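Local coordinates for EDTA monooxygenase (EDTA-degrading bacterium BNC1, PDB 5DQP), which acts as an EDTA monooxygenase, a flavin-dependent enzyme of bacterial EDTA degradation that physically interacts with a partner flavin reductase, at the interface of chains A and B. Residues are numbered along the deposited sequence; one frame, centred on the assembly and turned at random. Chains: chain A/B, EDTA monooxygenase.

Contact 1 and contact 2 belong to the same two-fold symmetric interface between the two copies of the enzyme in the deposited assembly, and their C-alpha centres lie about 38 Å apart. Each has a twin with the chains exchanged. The common element is the tryptophan of strand 164-165: A:Trp164 touches B:Phe33 in contact 1, and B:Trp164 lies under A:Leu61 in contact 2. By symmetry, each of these indoles meets both residue 33 and residue 61 of its partner, so contact 1 adjoins the twin of contact 2. This arrangement would suit a stable homodimer, although the structure alone does not prove one in solution.

Contact 1: the interface of chains A and B. Residues chain A 114, 164, 166, 168, 201; chain B 30, 33, 73.
B:Phe33, at the end of the 3-10 helix 29-33, pushes its ring between A:Phe166, A:Trp168, A:Trp164 and A:Pro201; chain A hides 93 Å² of it, more than of any other residue in this patch. With CG anti to the carbonyl carbon (chi1 -56°), the ring places CE2 toward A:Phe166 and CZ toward A:Trp164.

Two aromatic meetings are edge-to-face. The rim atom CE2 of B:Phe33 points at the face of A:Phe166, 3.7 Å above the plane and over its centre, with the two planes turned by 66°. A:Trp168, on the 3-10 helix 168-170, comes with the benzo edge of its indole: its CH2 lies 3.7 Å from CD2 of B:Phe33, and the CB of the phenylalanine sits in the indole plane at that edge. The planes here are inclined by 71°. A:Phe166 also leans its CD2 over a face of A:Trp168, so the first of these aromatic walls is braced by the second.

A CH-pi contact covers one face of B:Phe33. There the pyrrolidine of A:Pro201 sets CG 3.8 Å from the ring centroid, displaced toward the rim. The outer end of the ring meets A:Trp164, whose CH2 is 3.6 Å from CZ of B:Phe33. The same A:Pro201 and A:Phe166 also rest their CB atoms on one face of the A:Trp164 indole, so that the walls round B:Phe33 support one another.

The remaining contacts set aliphatic groups against aromatic rings, at the margins. B:Ala30, in the same 3-10 helix as B:Phe33, brings its methyl CB to 4.1 Å from CE2 of A:Phe166. At the other margin, A:Leu114 of helix 102-115 crosses B:Phe73 at about a right angle. CB of A:Leu114 meets the edge of the B:Phe73 ring in plane, while its methyl CD2 stands off that plane, 3.8 Å from CE1.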
ATOM      1  N   LEU A 114      -9.331   4.736   6.013  1.00 16.72           N
ATOM      2  CA  LEU A 114     -10.746   4.377   6.028  1.00 23.39           C
ATOM      3  C   LEU A 114     -10.931   2.868   6.169  1.00 21.99           C
ATOM      4  O   LEU A 114     -11.709   2.403   7.011  1.00 21.11           O
ATOM      5  CB  LEU A 114     -11.410   4.906   4.754  1.00 19.13           C
ATOM      6  CG  LEU A 114     -12.931   4.873   4.601  1.00 26.88           C
ATOM      7  CD1 LEU A 114     -13.586   5.593   5.743  1.00 25.40           C
ATOM      8  CD2 LEU A 114     -13.324   5.549   3.287  1.00 16.87           C
ATOM      9  N   TRP A 164     -14.417  15.154  -1.058  1.00 25.20           N
ATOM     10  CA  TRP A 164     -15.591  14.279  -1.106  1.00 21.60           C
ATOM     11  C   TRP A 164     -16.041  14.025   0.322  1.00 24.75           C
ATOM     12  O   TRP A 164     -15.408  13.252   1.042  1.00 27.35           O
ATOM     13  CB  TRP A 164     -15.308  12.961  -1.817  1.00 23.94           C
ATOM     14  CG  TRP A 164     -16.546  12.086  -1.941  1.00 19.56           C
ATOM     15  CD1 TRP A 164     -17.862  12.465  -1.756  1.00 25.49           C
ATOM     16  CD2 TRP A 164     -16.582  10.703  -2.275  1.00 19.71           C
ATOM     17  NE1 TRP A 164     -18.708  11.398  -1.976  1.00 20.69           N
ATOM     18  CE2 TRP A 164     -17.949  10.310  -2.310  1.00 23.93           C
ATOM     19  CE3 TRP A 164     -15.607   9.762  -2.600  1.00 19.80           C
ATOM     20  CZ2 TRP A 164     -18.336   9.010  -2.599  1.00 20.64           C
ATOM     21  CZ3 TRP A 164     -16.000   8.478  -2.899  1.00 21.88           C
ATOM     22  CH2 TRP A 164     -17.349   8.115  -2.902  1.00 21.22           C
ATOM     23  N   PHE A 166     -18.864  12.316   1.950  1.00 26.60           N
ATOM     24  CA  PHE A 166     -19.975  11.387   1.781  1.00 26.23           C
ATOM     25  C   PHE A 166     -20.901  11.462   2.999  1.00 24.41           C
ATOM     26  O   PHE A 166     -20.434  11.637   4.122  1.00 26.85           O
ATOM     27  CB  PHE A 166     -19.419   9.965   1.602  1.00 21.76           C
ATOM     28  CG  PHE A 166     -20.460   8.882   1.480  1.00 22.02           C
ATOM     29  CD1 PHE A 166     -21.052   8.606   0.258  1.00 16.68           C
ATOM     30  CD2 PHE A 166     -20.855   8.162   2.593  1.00 21.03           C
ATOM     31  CE1 PHE A 166     -22.022   7.626   0.149  1.00 21.19           C
ATOM     32  CE2 PHE A 166     -21.820   7.178   2.491  1.00 21.19           C
ATOM     33  CZ  PHE A 166     -22.405   6.905   1.256  1.00 19.77           C
ATOM     34  N   TRP A 168     -22.557  10.047   5.701  1.00 22.71           N
ATOM     35  CA  TRP A 168     -22.550   8.844   6.533  1.00 26.93           C
ATOM     36  C   TRP A 168     -23.862   8.626   7.276  1.00 25.32           C
ATOM     37  O   TRP A 168     -24.245   7.480   7.524  1.00 28.70           O
ATOM     38  CB  TRP A 168     -21.395   8.914   7.548  1.00 26.93           C
ATOM     39  CG  TRP A 168     -20.092   9.065   6.886  1.00 24.52           C
ATOM     40  CD1 TRP A 168     -19.348  10.203   6.786  1.00 27.60           C
ATOM     41  CD2 TRP A 168     -19.398   8.060   6.142  1.00 22.66           C
ATOM     42  NE1 TRP A 168     -18.214   9.957   6.060  1.00 23.67           N
ATOM     43  CE2 TRP A 168     -18.222   8.650   5.647  1.00 24.55           C
ATOM     44  CE3 TRP A 168     -19.652   6.712   5.854  1.00 21.22           C
ATOM     45  CZ2 TRP A 168     -17.293   7.937   4.896  1.00 21.37           C
ATOM     46  CZ3 TRP A 168     -18.736   6.011   5.105  1.00 21.71           C
ATOM     47  CH2 TRP A 168     -17.577   6.624   4.631  1.00 21.01           C
ATOM     48  N   PRO A 201     -13.822   8.936   0.316  1.00 23.67           N
ATOM     49  CA  PRO A 201     -14.509  10.005   1.049  1.00 23.42           C
ATOM     50  C   PRO A 201     -13.870  10.305   2.399  1.00 23.91           C
ATOM     51  O   PRO A 201     -13.295   9.434   3.056  1.00 18.38           O
ATOM     52  CB  PRO A 201     -15.919   9.438   1.232  1.00 20.33           C
ATOM     53  CG  PRO A 201     -15.628   7.962   1.429  1.00 20.76           C
ATOM     54  CD  PRO A 201     -14.487   7.630   0.492  1.00 14.55           C
TER
ATOM     55  N   ALA B  30     -23.310   2.707   2.494  1.00 14.93           N
ATOM     56  CA  ALA B  30     -21.984   2.901   3.082  1.00 19.35           C
ATOM     57  C   ALA B  30     -21.208   1.598   3.241  1.00 22.06           C
ATOM     58  O   ALA B  30     -20.020   1.644   3.594  1.00 22.40           O
ATOM     59  CB  ALA B  30     -22.102   3.591   4.449  1.00 16.87           C
ATOM     60  N   PHE B  33     -17.665   1.147   1.827  1.00 17.78           N
ATOM     61  CA  PHE B  33     -16.468   1.717   2.424  1.00 20.42           C
ATOM     62  C   PHE B  33     -15.994   0.909   3.625  1.00 18.97           C
ATOM     63  O   PHE B  33     -15.140   1.384   4.382  1.00 23.29           O
ATOM     64  CB  PHE B  33     -16.703   3.178   2.814  1.00 18.31           C
ATOM     65  CG  PHE B  33     -17.171   4.039   1.663  1.00 23.42           C
ATOM     66  CD1 PHE B  33     -16.339   4.287   0.588  1.00 20.66           C
ATOM     67  CD2 PHE B  33     -18.457   4.555   1.646  1.00 18.23           C
ATOM     68  CE1 PHE B  33     -16.778   5.066  -0.486  1.00 21.33           C
ATOM     69  CE2 PHE B  33     -18.902   5.318   0.610  1.00 19.72           C
ATOM     70  CZ  PHE B  33     -18.069   5.584  -0.471  1.00 22.36           C
ATOM     71  N   PHE B  73     -11.932   2.434  -3.221  1.00 22.00           N
ATOM     72  CA  PHE B  73     -10.619   2.276  -2.615  1.00 24.02           C
ATOM     73  C   PHE B  73      -9.563   2.000  -3.673  1.00 26.50           C
ATOM     74  O   PHE B  73      -9.819   1.321  -4.671  1.00 25.10           O
ATOM     75  CB  PHE B  73     -10.580   1.115  -1.621  1.00 25.23           C
ATOM     76  CG  PHE B  73     -11.408   1.330  -0.398  1.00 24.04           C
ATOM     77  CD1 PHE B  73     -11.029   2.254   0.553  1.00 22.66           C
ATOM     78  CD2 PHE B  73     -12.550   0.578  -0.182  1.00 22.41           C
ATOM     79  CE1 PHE B  73     -11.776   2.438   1.703  1.00 23.23           C
ATOM     80  CE2 PHE B  73     -13.308   0.770   0.966  1.00 22.69           C
ATOM     81  CZ  PHE B  73     -12.907   1.686   1.911  1.00 20.60           C
TER

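Contact 2: the interface of chains A and B. Residues chain A 61-63; chain B 164, 179, 182, 197-198.
The loop of chain A at residues 61-63 packs against strands 164-165 and 181-182 of chain B and against the loops that carry B:Phe179 and B:Pro197-B:Leu198. A:Leu61 drives its side chain across the indole of B:Trp164 at about a right angle. With CG anti to the backbone N (chi1 176°), the isobutyl group reaches into chain B, where methyl CD2 settles on the indole face 3.6 Å from CD2 of B:Trp164. The same methyl is 3.9 Å from CG1 of B:Val182, while the other branch, CD1, turns to the rim of B:Phe179, 3.8 Å from its CE2.

A:Pro63 sets its CA over the centre of the B:Phe179 face, 3.6 Å from the centroid, with the pyrrolidine tilted away, and its CB meets CG2 of B:Val182. A serine in place of B:Phe179 would probably leave CA of A:Pro63 without the face beneath it and methyl CD1 of A:Leu61 without the ring edge it abuts, opening a gap beside the indole.

Within chain B, NE1 of B:Trp164 donates to the backbone O of B:Phe179 at 2.7 Å. The bond runs almost in the indole plane and onto a lone pair of the carbonyl, which helps to fix the turn of the indole beneath A:Leu61. Across the chains, the backbone N of A:Leu61 gives a nearly straight bond (164° at H) to water 1 at 2.8 Å, and water 1 lies 3.0 Å from the backbone O of B:Pro197.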
ATOM      1  N   LEU A  61      17.224   0.237  -2.580  1.00 13.88           N
ATOM      2  CA  LEU A  61      17.909  -0.871  -1.929  1.00 20.74           C
ATOM      3  C   LEU A  61      19.370  -0.516  -1.665  1.00 25.12           C
ATOM      4  O   LEU A  61      20.086  -0.088  -2.575  1.00 18.12           O
ATOM      5  CB  LEU A  61      17.843  -2.133  -2.782  1.00 16.16           C
ATOM      6  CG  LEU A  61      18.618  -3.329  -2.219  1.00 23.12           C
ATOM      7  CD1 LEU A  61      18.090  -3.695  -0.844  1.00 15.35           C
ATOM      8  CD2 LEU A  61      18.472  -4.512  -3.163  1.00 17.49           C
ATOM      9  N   THR A  62      19.826  -0.727  -0.430  1.00 25.25           N
ATOM     10  CA  THR A  62      21.247  -0.589  -0.114  1.00 24.37           C
ATOM     11  C   THR A  62      21.814  -1.953   0.237  1.00 24.63           C
ATOM     12  O   THR A  62      21.700  -2.398   1.389  1.00 31.69           O
ATOM     13  CB  THR A  62      21.483   0.397   1.028  1.00 29.42           C
ATOM     14  OG1 THR A  62      20.920   1.662   0.677  1.00 30.55           O
ATOM     15  CG2 THR A  62      22.978   0.576   1.254  1.00 26.31           C
ATOM     16  N   PRO A  63      22.435  -2.637  -0.691  1.00 23.34           N
ATOM     17  CA  PRO A  63      22.790  -4.039  -0.457  1.00 24.66           C
ATOM     18  C   PRO A  63      24.136  -4.222   0.244  1.00 25.95           C
ATOM     19  O   PRO A  63      24.939  -5.082  -0.133  1.00 25.21           O
ATOM     20  CB  PRO A  63      22.801  -4.616  -1.875  1.00 21.17           C
ATOM     21  CG  PRO A  63      23.255  -3.449  -2.712  1.00 24.64           C
ATOM     22  CD  PRO A  63      22.666  -2.221  -2.084  1.00 20.06           C
TER
ATOM     23  N   TRP B 164      16.628  -7.933  -7.957  1.00 22.06           N
ATOM     24  CA  TRP B 164      17.095  -8.369  -6.644  1.00 19.93           C
ATOM     25  C   TRP B 164      16.695  -9.822  -6.436  1.00 20.02           C
ATOM     26  O   TRP B 164      15.540 -10.109  -6.117  1.00 25.29           O
ATOM     27  CB  TRP B 164      16.547  -7.507  -5.516  1.00 19.51           C
ATOM     28  CG  TRP B 164      17.077  -7.954  -4.162  1.00 18.51           C
ATOM     29  CD1 TRP B 164      18.100  -8.816  -3.928  1.00 20.92           C
ATOM     30  CD2 TRP B 164      16.571  -7.578  -2.880  1.00 17.69           C
ATOM     31  NE1 TRP B 164      18.287  -8.988  -2.572  1.00 18.04           N
ATOM     32  CE2 TRP B 164      17.354  -8.240  -1.908  1.00 18.27           C
ATOM     33  CE3 TRP B 164      15.556  -6.714  -2.459  1.00 16.16           C
ATOM     34  CZ2 TRP B 164      17.146  -8.075  -0.539  1.00 17.11           C
ATOM     35  CZ3 TRP B 164      15.351  -6.548  -1.090  1.00 24.11           C
ATOM     36  CH2 TRP B 164      16.145  -7.230  -0.148  1.00 15.85           C
ATOM     37  N   PHE B 179      22.663 -10.712   0.488  1.00 16.93           N
ATOM     38  CA  PHE B 179      21.660 -10.126  -0.391  1.00 19.94           C
ATOM     39  C   PHE B 179      21.462 -10.890  -1.691  1.00 17.26           C
ATOM     40  O   PHE B 179      20.450 -10.651  -2.373  1.00 22.70           O
ATOM     41  CB  PHE B 179      22.013  -8.683  -0.741  1.00 22.08           C
ATOM     42  CG  PHE B 179      21.653  -7.717   0.313  1.00 23.85           C
ATOM     43  CD1 PHE B 179      22.474  -7.539   1.408  1.00 19.39           C
ATOM     44  CD2 PHE B 179      20.479  -6.976   0.218  1.00 20.73           C
ATOM     45  CE1 PHE B 179      22.122  -6.628   2.414  1.00 20.42           C
ATOM     46  CE2 PHE B 179      20.129  -6.089   1.215  1.00 20.52           C
ATOM     47  CZ  PHE B 179      20.965  -5.917   2.313  1.00 19.18           C
ATOM     48  N   VAL B 182      22.243  -8.638  -6.903  1.00 19.26           N
ATOM     49  CA  VAL B 182      21.595  -7.343  -6.974  1.00 19.63           C
ATOM     50  C   VAL B 182      22.113  -6.642  -8.215  1.00 27.33           C
ATOM     51  O   VAL B 182      23.328  -6.520  -8.403  1.00 25.37           O
ATOM     52  CB  VAL B 182      21.863  -6.496  -5.715  1.00 24.97           C
ATOM     53  CG1 VAL B 182      21.200  -5.129  -5.851  1.00 23.56           C
ATOM     54  CG2 VAL B 182      21.346  -7.208  -4.474  1.00 23.24           C
ATOM     55  N   PRO B 197      18.436  -0.917  -8.358  1.00 21.77           N
ATOM     56  CA  PRO B 197      17.540  -2.070  -8.240  1.00 18.56           C
ATOM     57  C   PRO B 197      16.256  -1.784  -7.399  1.00 18.01           C
ATOM     58  O   PRO B 197      16.175  -0.770  -6.725  1.00 20.63           O
ATOM     59  CB  PRO B 197      18.422  -3.112  -7.559  1.00 20.65           C
ATOM     60  CG  PRO B 197      19.395  -2.279  -6.726  1.00 22.06           C
ATOM     61  CD  PRO B 197      19.684  -1.076  -7.589  1.00 20.23           C
ATOM     62  N   LEU B 198      15.261  -2.668  -7.519  1.00 18.85           N
ATOM     63  CA  LEU B 198      14.071  -2.659  -6.680  1.00 20.61           C
ATOM     64  C   LEU B 198      14.408  -3.134  -5.271  1.00 19.18           C
ATOM     65  O   LEU B 198      15.311  -3.937  -5.067  1.00 19.28           O
ATOM     66  CB  LEU B 198      13.003  -3.578  -7.257  1.00 16.12           C
ATOM     67  CG  LEU B 198      11.555  -3.336  -6.814  1.00 18.82           C
ATOM     68  CD1 LEU B 198      11.064  -1.981  -7.291  1.00 15.61           C
ATOM     69  CD2 LEU B 198      10.694  -4.448  -7.387  1.00 18.07           C
TER
HETATM   70  O   HOH W   1      17.749   1.194  -5.158  1.00 19.60           O